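Local coordinates for phosphodiesterase MJ0936 (Methanocaldococcus jannaschii, PDB 2AHD), which belongs to the calcineurin-like phosphoesterase superfamily and folds as a single chain with two mixed beta-sheets packed face to face and helices on the outside, at residues Glu21-Glu26 / Pro148-Leu153; Asp36-Phe41 / Asn59-Arg64; Ala51-Thr56 / Glu76-Asp81; Tyr113-Tyr118 / Leu133-Gly138. One frame throughout, in Å; residues are numbered along the deposited sequence.

All four contacts lie within one calcineurin-like phosphoesterase fold. Interaction 1 lays the end of helix 13-24 on strand 149-154 of the six-stranded sheet. Interaction 3 lies at the far edge of that sheet, pairing strand 52-56 with the outermost strand 79-81, about 16 Å from interaction 1 between centres. Interaction 2 joins the loops after strands 30-33 and 52-56; its segments alternate along the chain with those of interaction 3, and Phe-37 packs on Ala-55 and Ile-80. Interaction 4 lies in the second sheet, about 17 Å from interaction 3 between centres; Thr-149 touches Pro-137 and Gly-138, and Leu-153 packs on Ile-135. Interaction 1 thus joins early and late parts of the chain, the other contacts forming between them.

Interaction 1. Residues Glu21-Glu26 / Pro148-Leu153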
loop_
_atom_site.group_PDB
_atom_site.type_symbol
_atom_site.label_atom_id
_atom_site.label_comp_id
_atom_site.label_asym_id
_atom_site.label_seq_id
_atom_site.Cartn_x
_atom_site.Cartn_y
_atom_site.Cartn_z
ATOM N N GLU A 21 -8.643 -11.481 0.924
ATOM C CA GLU A 21 -8.481 -12.934 0.968
ATOM C C GLU A 21 -7.066 -13.336 0.594
ATOM O O GLU A 21 -6.364 -13.983 1.368
ATOM C CB GLU A 21 -9.423 -13.620 -0.004
ATOM C CG GLU A 21 -10.873 -13.533 0.360
ATOM C CD GLU A 21 -11.687 -14.580 -0.379
ATOM O OE1 GLU A 21 -11.522 -14.687 -1.620
ATOM O OE2 GLU A 21 -12.487 -15.295 0.276
ATOM N N ILE A 22 -6.669 -12.959 -0.616
ATOM C CA ILE A 22 -5.343 -13.255 -1.134
ATOM C C ILE A 22 -4.247 -12.948 -0.127
ATOM O O ILE A 22 -3.300 -13.711 0.023
ATOM C CB ILE A 22 -5.085 -12.446 -2.402
ATOM C CG1 ILE A 22 -6.038 -12.917 -3.496
ATOM C CG2 ILE A 22 -3.625 -12.557 -2.816
ATOM C CD1 ILE A 22 -5.892 -12.167 -4.782
ATOM N N PHE A 23 -4.376 -11.821 0.560
ATOM C CA PHE A 23 -3.377 -11.430 1.547
ATOM C C PHE A 23 -3.423 -12.313 2.796
ATOM O O PHE A 23 -2.516 -12.262 3.635
ATOM C CB PHE A 23 -3.548 -9.950 1.936
ATOM C CG PHE A 23 -3.019 -8.980 0.910
ATOM C CD1 PHE A 23 -1.972 -9.341 0.065
ATOM C CD2 PHE A 23 -3.537 -7.692 0.818
ATOM C CE1 PHE A 23 -1.448 -8.433 -0.856
ATOM C CE2 PHE A 23 -3.020 -6.775 -0.099
ATOM C CZ PHE A 23 -1.971 -7.149 -0.938
ATOM N N ASN A 24 -4.484 -13.111 2.919
ATOM C CA ASN A 24 -4.633 -14.016 4.047
ATOM C C ASN A 24 -4.163 -15.407 3.640
ATOM O O ASN A 24 -3.416 -16.049 4.371
ATOM C CB ASN A 24 -6.086 -14.069 4.512
ATOM C CG ASN A 24 -6.515 -12.799 5.209
ATOM O OD1 ASN A 24 -5.690 -12.074 5.765
ATOM N ND2 ASN A 24 -7.812 -12.533 5.207
ATOM N N ASP A 25 -4.591 -15.857 2.462
ATOM C CA ASP A 25 -4.215 -17.170 1.937
ATOM C C ASP A 25 -2.722 -17.227 1.672
ATOM O O ASP A 25 -2.241 -18.109 0.965
ATOM C CB ASP A 25 -4.968 -17.475 0.637
ATOM C CG ASP A 25 -6.473 -17.474 0.818
ATOM O OD1 ASP A 25 -7.194 -17.836 -0.137
ATOM O OD2 ASP A 25 -6.937 -17.106 1.917
ATOM N N GLU A 26 -2.001 -16.263 2.229
ATOM C CA GLU A 26 -0.560 -16.188 2.099
ATOM C C GLU A 26 -0.111 -15.526 3.384
ATOM O O GLU A 26 -0.855 -14.749 3.964
ATOM C CB GLU A 26 -0.160 -15.343 0.886
ATOM C CG GLU A 26 -0.745 -15.841 -0.435
ATOM C CD GLU A 26 0.247 -15.802 -1.589
ATOM O OE1 GLU A 26 -0.148 -16.137 -2.725
ATOM O OE2 GLU A 26 1.421 -15.445 -1.370
ATOM N N PRO A 148 -7.078 -4.650 -12.536
ATOM C CA PRO A 148 -6.930 -4.523 -11.086
ATOM C C PRO A 148 -5.741 -5.344 -10.570
ATOM O O PRO A 148 -5.625 -6.529 -10.863
ATOM C CB PRO A 148 -8.277 -5.027 -10.564
ATOM C CG PRO A 148 -8.622 -6.066 -11.529
ATOM C CD PRO A 148 -8.276 -5.435 -12.862
ATOM N N THR A 149 -4.860 -4.712 -9.803
ATOM C CA THR A 149 -3.698 -5.407 -9.277
ATOM C C THR A 149 -3.283 -5.013 -7.865
ATOM O O THR A 149 -3.602 -3.925 -7.365
ATOM C CB THR A 149 -2.457 -5.222 -10.196
ATOM O OG1 THR A 149 -2.209 -3.832 -10.412
ATOM C CG2 THR A 149 -2.675 -5.881 -11.532
ATOM N N ILE A 150 -2.578 -5.942 -7.226
ATOM C CA ILE A 150 -2.033 -5.757 -5.889
ATOM C C ILE A 150 -0.687 -6.420 -6.022
ATOM O O ILE A 150 -0.330 -6.870 -7.107
ATOM C CB ILE A 150 -2.838 -6.485 -4.790
ATOM C CG1 ILE A 150 -2.922 -7.976 -5.114
ATOM C CG2 ILE A 150 -4.207 -5.861 -4.636
ATOM C CD1 ILE A 150 -3.835 -8.752 -4.204
ATOM N N GLY A 151 0.060 -6.484 -4.930
ATOM C CA GLY A 151 1.368 -7.102 -4.993
ATOM C C GLY A 151 1.830 -7.668 -3.673
ATOM O O GLY A 151 1.338 -7.285 -2.620
ATOM N N ILE A 152 2.769 -8.604 -3.741
ATOM C CA ILE A 152 3.334 -9.215 -2.547
ATOM C C ILE A 152 4.860 -9.187 -2.636
ATOM O O ILE A 152 5.458 -9.713 -3.584
ATOM C CB ILE A 152 2.845 -10.669 -2.354
ATOM C CG1 ILE A 152 1.330 -10.691 -2.191
ATOM C CG2 ILE A 152 3.468 -11.262 -1.109
ATOM C CD1 ILE A 152 0.779 -12.029 -1.759
ATOM N N LEU A 153 5.474 -8.545 -1.643
ATOM C CA LEU A 153 6.925 -8.414 -1.563
ATOM C C LEU A 153 7.548 -9.407 -0.591
ATOM O O LEU A 153 7.002 -9.682 0.480
ATOM C CB LEU A 153 7.310 -7.004 -1.129
ATOM C CG LEU A 153 8.811 -6.765 -1.014
ATOM C CD1 LEU A 153 9.474 -7.066 -2.331
ATOM C CD2 LEU A 153 9.067 -5.340 -0.617
#
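Phe-23, Ile-150 and Ile-152 carry this contact, in which the last turn of helix 13-24 rests on strand 149-154 without a hydrogen bond between them. The phenyl ring of Phe-23 reaches down between the two isoleucines. Its CZ meets Ile-150 CB at 4.0 Å, the two side chains running tip to tip, while its CE1 lies 3.8 Å from Ile-152 CG1, which comes to the ring edge near its plane. The carbonyl O of Gly-151 sits at the same edge. Phe-23 and Ile-152 slide past each other in opposite directions. Ile-22 extends the apolar patch, its CD1 touching Ile-150 CD1 at 4.0 Å. At the other end Glu-26 crosses Ile-152 with its carboxylate, Glu-26 OE2 lying 3.5 Å from Ile-152 CD1; the polar end of Glu-26 is bound by a salt bridge to Lys-2. Met-6 of strand 3-6 and Ile-163 of strand 159-164 widen the floor under the helix, whereas Leu-153 turns to the other face, toward the second sheet. A helix covering the outer face of one sheet, with the second sheet packed on the inner face, is the layering of the calcineurin-like phosphoesterase fold.

Interaction 2. Residues Asp36-Phe41 / Asn59-Arg64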
loop_
_atom_site.group_PDB
_atom_site.type_symbol
_atom_site.label_atom_id
_atom_site.label_comp_id
_atom_site.label_asym_id
_atom_site.label_seq_id
_atom_site.Cartn_x
_atom_site.Cartn_y
_atom_site.Cartn_z
ATOM N N ASP A 36 -6.139 5.722 -2.086
ATOM C CA ASP A 36 -7.399 6.210 -1.570
ATOM C C ASP A 36 -8.338 5.032 -1.321
ATOM O O ASP A 36 -8.752 4.351 -2.259
ATOM C CB ASP A 36 -8.090 7.172 -2.563
ATOM C CG ASP A 36 -7.141 8.186 -3.199
ATOM O OD1 ASP A 36 -6.791 8.009 -4.388
ATOM O OD2 ASP A 36 -6.760 9.159 -2.526
ATOM N N PHE A 37 -8.647 4.759 -0.058
ATOM C CA PHE A 37 -9.616 3.702 0.242
ATOM C C PHE A 37 -10.774 4.507 -0.242
ATOM O O PHE A 37 -11.674 4.028 -0.937
ATOM C CB PHE A 37 -9.799 3.514 1.745
ATOM C CG PHE A 37 -8.528 3.523 2.509
ATOM C CD1 PHE A 37 -7.787 4.688 2.617
ATOM C CD2 PHE A 37 -8.053 2.354 3.093
ATOM C CE1 PHE A 37 -6.585 4.685 3.292
ATOM C CE2 PHE A 37 -6.856 2.341 3.770
ATOM C CZ PHE A 37 -6.117 3.505 3.871
ATOM N N VAL A 38 -10.666 5.770 0.182
ATOM C CA VAL A 38 -11.562 6.865 -0.097
ATOM C C VAL A 38 -12.690 7.015 0.908
ATOM O O VAL A 38 -12.670 7.955 1.692
ATOM C CB VAL A 38 -12.103 6.774 -1.528
ATOM C CG1 VAL A 38 -13.540 7.185 -1.557
ATOM C CG2 VAL A 38 -11.276 7.651 -2.442
ATOM N N SER A 39 -13.656 6.098 0.904
ATOM C CA SER A 39 -14.791 6.200 1.809
ATOM C C SER A 39 -14.613 5.426 3.102
ATOM O O SER A 39 -13.985 4.373 3.120
ATOM C CB SER A 39 -16.061 5.733 1.107
ATOM O OG SER A 39 -16.447 6.637 0.096
ATOM N N LEU A 40 -15.192 5.950 4.180
ATOM C CA LEU A 40 -15.109 5.333 5.500
ATOM C C LEU A 40 -15.553 3.889 5.545
ATOM O O LEU A 40 -14.872 3.056 6.140
ATOM C CB LEU A 40 -15.931 6.128 6.519
ATOM C CG LEU A 40 -15.138 7.026 7.472
ATOM C CD1 LEU A 40 -16.064 7.922 8.277
ATOM C CD2 LEU A 40 -14.304 6.141 8.375
ATOM N N PHE A 41 -16.687 3.585 4.922
ATOM C CA PHE A 41 -17.193 2.219 4.954
ATOM C C PHE A 41 -16.177 1.202 4.480
ATOM O O PHE A 41 -16.321 0.009 4.729
ATOM C CB PHE A 41 -18.515 2.090 4.166
ATOM C CG PHE A 41 -18.414 2.411 2.698
ATOM C CD1 PHE A 41 -17.876 1.499 1.805
ATOM C CD2 PHE A 41 -18.888 3.624 2.205
ATOM C CE1 PHE A 41 -17.811 1.785 0.444
ATOM C CE2 PHE A 41 -18.826 3.920 0.845
ATOM C CZ PHE A 41 -18.288 3.000 -0.037
ATOM N N ASN A 59 -5.132 11.707 -1.983
ATOM C CA ASN A 59 -5.666 13.047 -2.166
ATOM C C ASN A 59 -7.183 13.032 -2.153
ATOM O O ASN A 59 -7.805 14.083 -2.038
ATOM C CB ASN A 59 -5.163 13.632 -3.485
ATOM C CG ASN A 59 -5.272 12.648 -4.619
ATOM O OD1 ASN A 59 -4.841 11.492 -4.501
ATOM N ND2 ASN A 59 -5.852 13.087 -5.729
ATOM N N ASN A 60 -7.782 11.851 -2.261
ATOM C CA ASN A 60 -9.232 11.754 -2.279
ATOM C C ASN A 60 -9.821 11.299 -0.960
ATOM O O ASN A 60 -11.038 11.333 -0.776
ATOM C CB ASN A 60 -9.672 10.815 -3.391
ATOM C CG ASN A 60 -9.389 11.371 -4.753
ATOM O OD1 ASN A 60 -9.978 12.365 -5.155
ATOM N ND2 ASN A 60 -8.479 10.743 -5.472
ATOM N N ASP A 61 -8.964 10.868 -0.043
ATOM C CA ASP A 61 -9.437 10.422 1.257
ATOM C C ASP A 61 -9.954 11.643 2.009
ATOM O O ASP A 61 -9.182 12.386 2.616
ATOM C CB ASP A 61 -8.310 9.754 2.058
ATOM C CG ASP A 61 -7.745 8.515 1.374
ATOM O OD1 ASP A 61 -8.526 7.723 0.815
ATOM O OD2 ASP A 61 -6.518 8.315 1.412
ATOM N N GLY A 62 -11.264 11.845 1.960
ATOM C CA GLY A 62 -11.866 12.986 2.622
ATOM C C GLY A 62 -11.855 12.989 4.139
ATOM O O GLY A 62 -11.657 14.038 4.750
ATOM N N GLU A 63 -12.054 11.833 4.760
ATOM C CA GLU A 63 -12.090 11.761 6.215
ATOM C C GLU A 63 -10.828 11.216 6.868
ATOM O O GLU A 63 -10.835 10.109 7.392
ATOM C CB GLU A 63 -13.281 10.914 6.640
ATOM C CG GLU A 63 -14.594 11.452 6.145
ATOM C CD GLU A 63 -15.568 11.665 7.271
ATOM O OE1 GLU A 63 -15.178 12.288 8.283
ATOM O OE2 GLU A 63 -16.723 11.213 7.149
ATOM N N ARG A 64 -9.755 12.000 6.863
ATOM C CA ARG A 64 -8.482 11.576 7.452
ATOM C C ARG A 64 -8.630 11.327 8.946
ATOM O O ARG A 64 -8.030 10.413 9.514
ATOM C CB ARG A 64 -7.432 12.657 7.237
ATOM C CG ARG A 64 -7.482 13.288 5.866
ATOM C CD ARG A 64 -6.789 14.638 5.875
ATOM N NE ARG A 64 -5.403 14.534 6.316
ATOM C CZ ARG A 64 -4.436 13.976 5.603
ATOM N NH1 ARG A 64 -4.697 13.469 4.406
ATOM N NH2 ARG A 64 -3.209 13.913 6.092
#
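Asp-36 and Asp-61 bind two loops side by side through polar contacts from carboxylate to backbone, at the ends of strands 30-33 and 52-56. These loops carry the GD and GN sequence motifs of the calcineurin-like phosphoesterases, and the metal site of relatives lies among such strand-end loops. Their touching parts run almost in the same direction, 10° apart. Asp-36 reaches across with both oxygens: OD2 accepts from Asn-60 N at 2.9 Å, the donor standing above the carboxylate plane, and OD1 takes a weak but straight bond from Asn-60 ND2 at 3.4 Å. Carboxylate and amide planes are 68° apart. Asp-61 answers in the opposite sense: its OD1 accepts from Val-38 N at 3.0 Å, although the place of that nitrogen is less sure, and its OD2 is held by Gly-58 N. The same OD1 also lies at the edge of the Phe-37 ring, whose other neighbours include the stacked ring of His-33. Beside the polar core, Val-38 CG2 packs on Asn-60 CB at 3.7 Å. Farther along, where Glu-63 occupies the N-cap position of helix 64-74, the side chains of Leu-40 and Glu-63 cross at about a right angle, with Leu-40 CD1 3.5 Å from Glu-63 OE2.

Interaction 3. Residues Ala51-Thr56 / Glu76-Asp81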
loop_
_atom_site.group_PDB
_atom_site.type_symbol
_atom_site.label_atom_id
_atom_site.label_comp_id
_atom_site.label_asym_id
_atom_site.label_seq_id
_atom_site.Cartn_x
_atom_site.Cartn_y
_atom_site.Cartn_z
ATOM N N ALA A 51 -3.166 -9.732 8.558
ATOM C CA ALA A 51 -2.039 -8.819 8.720
ATOM C C ALA A 51 -2.440 -7.442 9.250
ATOM O O ALA A 51 -3.616 -7.083 9.252
ATOM C CB ALA A 51 -1.322 -8.677 7.403
ATOM N N ASN A 52 -1.460 -6.672 9.711
ATOM C CA ASN A 52 -1.729 -5.328 10.220
ATOM C C ASN A 52 -1.576 -4.335 9.071
ATOM O O ASN A 52 -1.119 -4.698 7.986
ATOM C CB ASN A 52 -0.762 -4.974 11.341
ATOM C CG ASN A 52 0.673 -4.982 10.880
ATOM O OD1 ASN A 52 1.183 -6.013 10.429
ATOM N ND2 ASN A 52 1.335 -3.831 10.981
ATOM N N ILE A 53 -1.920 -3.075 9.311
ATOM C CA ILE A 53 -1.871 -2.083 8.247
ATOM C C ILE A 53 -0.998 -0.849 8.432
ATOM O O ILE A 53 -0.924 -0.257 9.511
ATOM C CB ILE A 53 -3.308 -1.597 7.912
ATOM C CG1 ILE A 53 -4.194 -2.798 7.564
ATOM C CG2 ILE A 53 -3.268 -0.602 6.759
ATOM C CD1 ILE A 53 -5.645 -2.463 7.355
ATOM N N ILE A 54 -0.340 -0.476 7.340
ATOM C CA ILE A 54 0.507 0.714 7.276
ATOM C C ILE A 54 -0.050 1.424 6.047
ATOM O O ILE A 54 0.261 1.052 4.915
ATOM C CB ILE A 54 2.000 0.380 7.012
ATOM C CG1 ILE A 54 2.497 -0.694 7.984
ATOM C CG2 ILE A 54 2.838 1.638 7.157
ATOM C CD1 ILE A 54 1.909 -2.078 7.742
ATOM N N ALA A 55 -0.894 2.425 6.266
ATOM C CA ALA A 55 -1.516 3.142 5.164
ATOM C C ALA A 55 -1.098 4.600 5.074
ATOM O O ALA A 55 -0.593 5.174 6.029
ATOM C CB ALA A 55 -3.022 3.045 5.292
ATOM N N THR A 56 -1.314 5.189 3.908
ATOM C CA THR A 56 -0.982 6.585 3.673
ATOM C C THR A 56 -2.189 7.267 3.060
ATOM O O THR A 56 -2.925 6.660 2.282
ATOM C CB THR A 56 0.209 6.718 2.721
ATOM O OG1 THR A 56 1.416 6.427 3.431
ATOM C CG2 THR A 56 0.289 8.121 2.163
ATOM N N GLU A 76 -4.796 -1.563 17.178
ATOM C CA GLU A 76 -3.983 -0.478 17.714
ATOM C C GLU A 76 -2.730 -0.254 16.865
ATOM O O GLU A 76 -2.362 0.884 16.561
ATOM C CB GLU A 76 -3.578 -0.810 19.154
ATOM C CG GLU A 76 -3.036 -2.239 19.333
ATOM C CD GLU A 76 -2.437 -2.489 20.716
ATOM O OE1 GLU A 76 -3.139 -2.258 21.732
ATOM O OE2 GLU A 76 -1.262 -2.922 20.781
ATOM N N GLU A 77 -2.088 -1.356 16.488
ATOM C CA GLU A 77 -0.870 -1.324 15.682
ATOM C C GLU A 77 -1.016 -0.531 14.379
ATOM O O GLU A 77 -0.178 0.315 14.073
ATOM C CB GLU A 77 -0.429 -2.753 15.351
ATOM C CG GLU A 77 -0.205 -3.636 16.569
ATOM C CD GLU A 77 0.151 -5.073 16.194
ATOM O OE1 GLU A 77 1.217 -5.287 15.567
ATOM O OE2 GLU A 77 -0.637 -5.990 16.524
ATOM N N ASN A 78 -2.074 -0.810 13.615
ATOM C CA ASN A 78 -2.315 -0.131 12.344
ATOM C C ASN A 78 -1.927 1.342 12.412
ATOM O O ASN A 78 -2.099 1.982 13.447
ATOM C CB ASN A 78 -3.789 -0.266 11.947
ATOM C CG ASN A 78 -4.233 -1.718 11.803
ATOM O OD1 ASN A 78 -3.439 -2.596 11.457
ATOM N ND2 ASN A 78 -5.514 -1.971 12.051
ATOM N N ILE A 79 -1.401 1.878 11.313
ATOM C CA ILE A 79 -0.990 3.281 11.274
ATOM C C ILE A 79 -1.187 3.969 9.923
ATOM O O ILE A 79 -0.972 3.365 8.879
ATOM C CB ILE A 79 0.485 3.421 11.673
ATOM C CG1 ILE A 79 1.324 2.372 10.943
ATOM C CG2 ILE A 79 0.620 3.276 13.168
ATOM C CD1 ILE A 79 2.804 2.523 11.148
ATOM N N ILE A 80 -1.583 5.241 9.946
ATOM C CA ILE A 80 -1.804 5.990 8.715
ATOM C C ILE A 80 -1.313 7.435 8.846
ATOM O O ILE A 80 -1.577 8.102 9.842
ATOM C CB ILE A 80 -3.307 5.971 8.323
ATOM C CG1 ILE A 80 -3.488 6.499 6.901
ATOM C CG2 ILE A 80 -4.118 6.800 9.303
ATOM C CD1 ILE A 80 -4.892 6.373 6.390
ATOM N N ASP A 81 -0.595 7.910 7.831
ATOM C CA ASP A 81 -0.038 9.267 7.817
ATOM C C ASP A 81 0.274 9.638 6.362
ATOM O O ASP A 81 0.342 8.755 5.502
ATOM C CB ASP A 81 1.246 9.288 8.676
ATOM C CG ASP A 81 1.864 10.687 8.827
ATOM O OD1 ASP A 81 2.813 10.821 9.640
ATOM O OD2 ASP A 81 1.425 11.643 8.143
#
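Ile-79 is held by strand 52-56 through both its backbone N and its backbone O: its N donates to Ile-53 O at 2.8 Å and its O accepts from Ala-55 N at 2.8 Å, the second bond lying nearly along the C=O axis. This is the parallel pairing of a beta-alpha-beta crossover, strand 52-56, helix 64-74, strand 79-81, with the last strand outermost in its sheet. A longer bond from Asp-81 N to Ala-55 O, 3.3 Å, follows. Ile-54 and Ile-79 lie side by side on one face, CG2 against CD1. On the opposite face Ile-80 CG1, set anti to the backbone N (chi1 -168°), lies against Ala-55 CB at 3.8 Å. That second face is covered by the crossover helix, where Leu-71 touches both Ile-53 and Ile-80, and by Phe-37. Before strand 79-81 begins, Asn-78 stands in for a backbone partner: its OD1 accepts from Ile-53 N at 2.7 Å, with the donor above the carbonyl plane. The other branch of the same amide ties this end of the pairing to the helix, for Asn-78 ND2 donates to Leu-71 O.

Interaction 4. Residues Tyr113-Tyr118 / Leu133-Gly138; sequences YDVVIY and LVINPG
Tyr-118 and Asn-136 fit against each other on two parallel neighbours of the five-stranded sheet, 115-118 and 133-136. In this half of the sandwich the chain passes from one strand to the other through strand 125-128, which lies antiparallel on the far side of 133-136. Four backbone bonds zip the pair, from Leu-133 N to Asp-114 O (2.8 Å) through to Tyr-118 N to Ile-135 O (3.0 Å), and the strands are only 15° apart. The face turned to the other sheet is a run of low bumps: Val-115 CG1 settles between Leu-133 CB and Ile-135 CD1, at 4.2 Å from each, and the Ile-117 side chain follows with CG1 beside Ile-135 CB and CG2 near Pro-137 CD. On the opposite face Val-116 and Val-134 form a ridge under helix 101-110, where Ile-108 touches both. The ring of Tyr-118 bounds this ridge. Its CG stands between the backbone N and the carbonyl carbon (chi1 74°); at the ring edge, Tyr-118 CE2 meets Val-134 CG1, 3.8 Å away. Asn-136 CB lies over one ring face, in CH-pi contact 4.1 Å from the centroid and offset toward the rim, while the amide stands steeply to the ring, the planes 74° apart. Asn-136 ND2 has a weak bond to Thr-121, and its OD1 branch forms an Asx turn, in which Asn-136 OD1 accepts from Gly-138 N at 2.9 Å.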
loop_
_atom_site.group_PDB
_atom_site.type_symbol
_atom_site.label_atom_id
_atom_site.label_comp_id
_atom_site.label_asym_id
_atom_site.label_seq_id
_atom_site.Cartn_x
_atom_site.Cartn_y
_atom_site.Cartn_z
ATOM N N TYR A 113 16.728 5.013 1.536
ATOM C CA TYR A 113 15.767 3.920 1.694
ATOM C C TYR A 113 16.042 2.788 0.729
ATOM O O TYR A 113 16.545 3.002 -0.368
ATOM C CB TYR A 113 14.345 4.421 1.459
ATOM C CG TYR A 113 13.915 5.511 2.401
ATOM C CD1 TYR A 113 13.414 5.206 3.669
ATOM C CD2 TYR A 113 14.017 6.853 2.028
ATOM C CE1 TYR A 113 13.024 6.213 4.541
ATOM C CE2 TYR A 113 13.633 7.867 2.891
ATOM C CZ TYR A 113 13.133 7.542 4.147
ATOM O OH TYR A 113 12.720 8.543 4.993
ATOM N N ASP A 114 15.688 1.580 1.145
ATOM C CA ASP A 114 15.898 0.391 0.323
ATOM C C ASP A 114 14.751 0.201 -0.653
ATOM O O ASP A 114 14.950 -0.196 -1.807
ATOM C CB ASP A 114 16.023 -0.845 1.220
ATOM C CG ASP A 114 17.282 -0.825 2.055
ATOM O OD1 ASP A 114 18.380 -0.921 1.465
ATOM O OD2 ASP A 114 17.175 -0.706 3.293
ATOM N N VAL A 115 13.551 0.500 -0.162
ATOM C CA VAL A 115 12.337 0.363 -0.941
ATOM C C VAL A 115 11.537 1.648 -0.885
ATOM O O VAL A 115 11.568 2.346 0.116
ATOM C CB VAL A 115 11.475 -0.782 -0.379
ATOM C CG1 VAL A 115 10.339 -1.103 -1.329
ATOM C CG2 VAL A 115 12.348 -2.010 -0.138
ATOM N N VAL A 116 10.847 1.970 -1.976
ATOM C CA VAL A 116 9.988 3.157 -2.039
ATOM C C VAL A 116 8.682 2.725 -2.691
ATOM O O VAL A 116 8.653 2.323 -3.846
ATOM C CB VAL A 116 10.611 4.298 -2.855
ATOM C CG1 VAL A 116 9.679 5.475 -2.876
ATOM C CG2 VAL A 116 11.921 4.710 -2.243
ATOM N N ILE A 117 7.605 2.794 -1.924
ATOM C CA ILE A 117 6.290 2.389 -2.386
ATOM C C ILE A 117 5.358 3.586 -2.529
ATOM O O ILE A 117 5.361 4.477 -1.686
ATOM C CB ILE A 117 5.682 1.393 -1.398
ATOM C CG1 ILE A 117 6.661 0.236 -1.175
ATOM C CG2 ILE A 117 4.339 0.904 -1.914
ATOM C CD1 ILE A 117 6.189 -0.767 -0.172
ATOM N N TYR A 118 4.553 3.608 -3.588
ATOM C CA TYR A 118 3.633 4.721 -3.815
ATOM C C TYR A 118 2.526 4.326 -4.777
ATOM O O TYR A 118 2.647 3.332 -5.469
ATOM C CB TYR A 118 4.400 5.915 -4.379
ATOM C CG TYR A 118 4.797 5.727 -5.813
ATOM C CD1 TYR A 118 4.075 6.328 -6.837
ATOM C CD2 TYR A 118 5.864 4.909 -6.153
ATOM C CE1 TYR A 118 4.405 6.121 -8.161
ATOM C CE2 TYR A 118 6.208 4.689 -7.474
ATOM C CZ TYR A 118 5.476 5.300 -8.476
ATOM O OH TYR A 118 5.832 5.113 -9.791
ATOM N N LEU A 133 14.476 -0.214 -4.561
ATOM C CA LEU A 133 13.349 -0.938 -5.121
ATOM C C LEU A 133 12.131 -0.012 -5.126
ATOM O O LEU A 133 11.582 0.311 -4.074
ATOM C CB LEU A 133 13.067 -2.189 -4.287
ATOM C CG LEU A 133 12.788 -3.459 -5.091
ATOM C CD1 LEU A 133 11.452 -3.353 -5.820
ATOM C CD2 LEU A 133 13.921 -3.667 -6.080
ATOM N N VAL A 134 11.724 0.417 -6.320
ATOM C CA VAL A 134 10.587 1.317 -6.487
ATOM C C VAL A 134 9.340 0.545 -6.871
ATOM O O VAL A 134 9.289 -0.062 -7.930
ATOM C CB VAL A 134 10.881 2.355 -7.568
ATOM C CG1 VAL A 134 9.719 3.302 -7.693
ATOM C CG2 VAL A 134 12.146 3.108 -7.220
ATOM N N ILE A 135 8.325 0.598 -6.019
ATOM C CA ILE A 135 7.103 -0.149 -6.270
ATOM C C ILE A 135 5.776 0.605 -6.231
ATOM O O ILE A 135 5.484 1.328 -5.289
ATOM C CB ILE A 135 6.985 -1.324 -5.274
ATOM C CG1 ILE A 135 8.221 -2.223 -5.375
ATOM C CG2 ILE A 135 5.701 -2.116 -5.538
ATOM C CD1 ILE A 135 8.276 -3.298 -4.305
ATOM N N ASN A 136 4.975 0.415 -7.272
ATOM C CA ASN A 136 3.644 0.995 -7.360
ATOM C C ASN A 136 2.826 -0.257 -7.615
ATOM O O ASN A 136 2.969 -0.906 -8.641
ATOM C CB ASN A 136 3.522 1.961 -8.542
ATOM C CG ASN A 136 2.165 2.655 -8.598
ATOM O OD1 ASN A 136 1.114 2.044 -8.361
ATOM N ND2 ASN A 136 2.182 3.940 -8.927
ATOM N N PRO A 137 1.984 -0.635 -6.663
ATOM C CA PRO A 137 1.177 -1.837 -6.846
ATOM C C PRO A 137 0.113 -1.762 -7.926
ATOM O O PRO A 137 -0.465 -2.786 -8.301
ATOM C CB PRO A 137 0.578 -2.056 -5.462
ATOM C CG PRO A 137 0.469 -0.675 -4.924
ATOM C CD PRO A 137 1.757 -0.038 -5.341
ATOM N N GLY A 138 -0.141 -0.560 -8.439
ATOM C CA GLY A 138 -1.178 -0.415 -9.439
ATOM C C GLY A 138 -2.488 -0.157 -8.712
ATOM O O GLY A 138 -2.513 -0.077 -7.490
#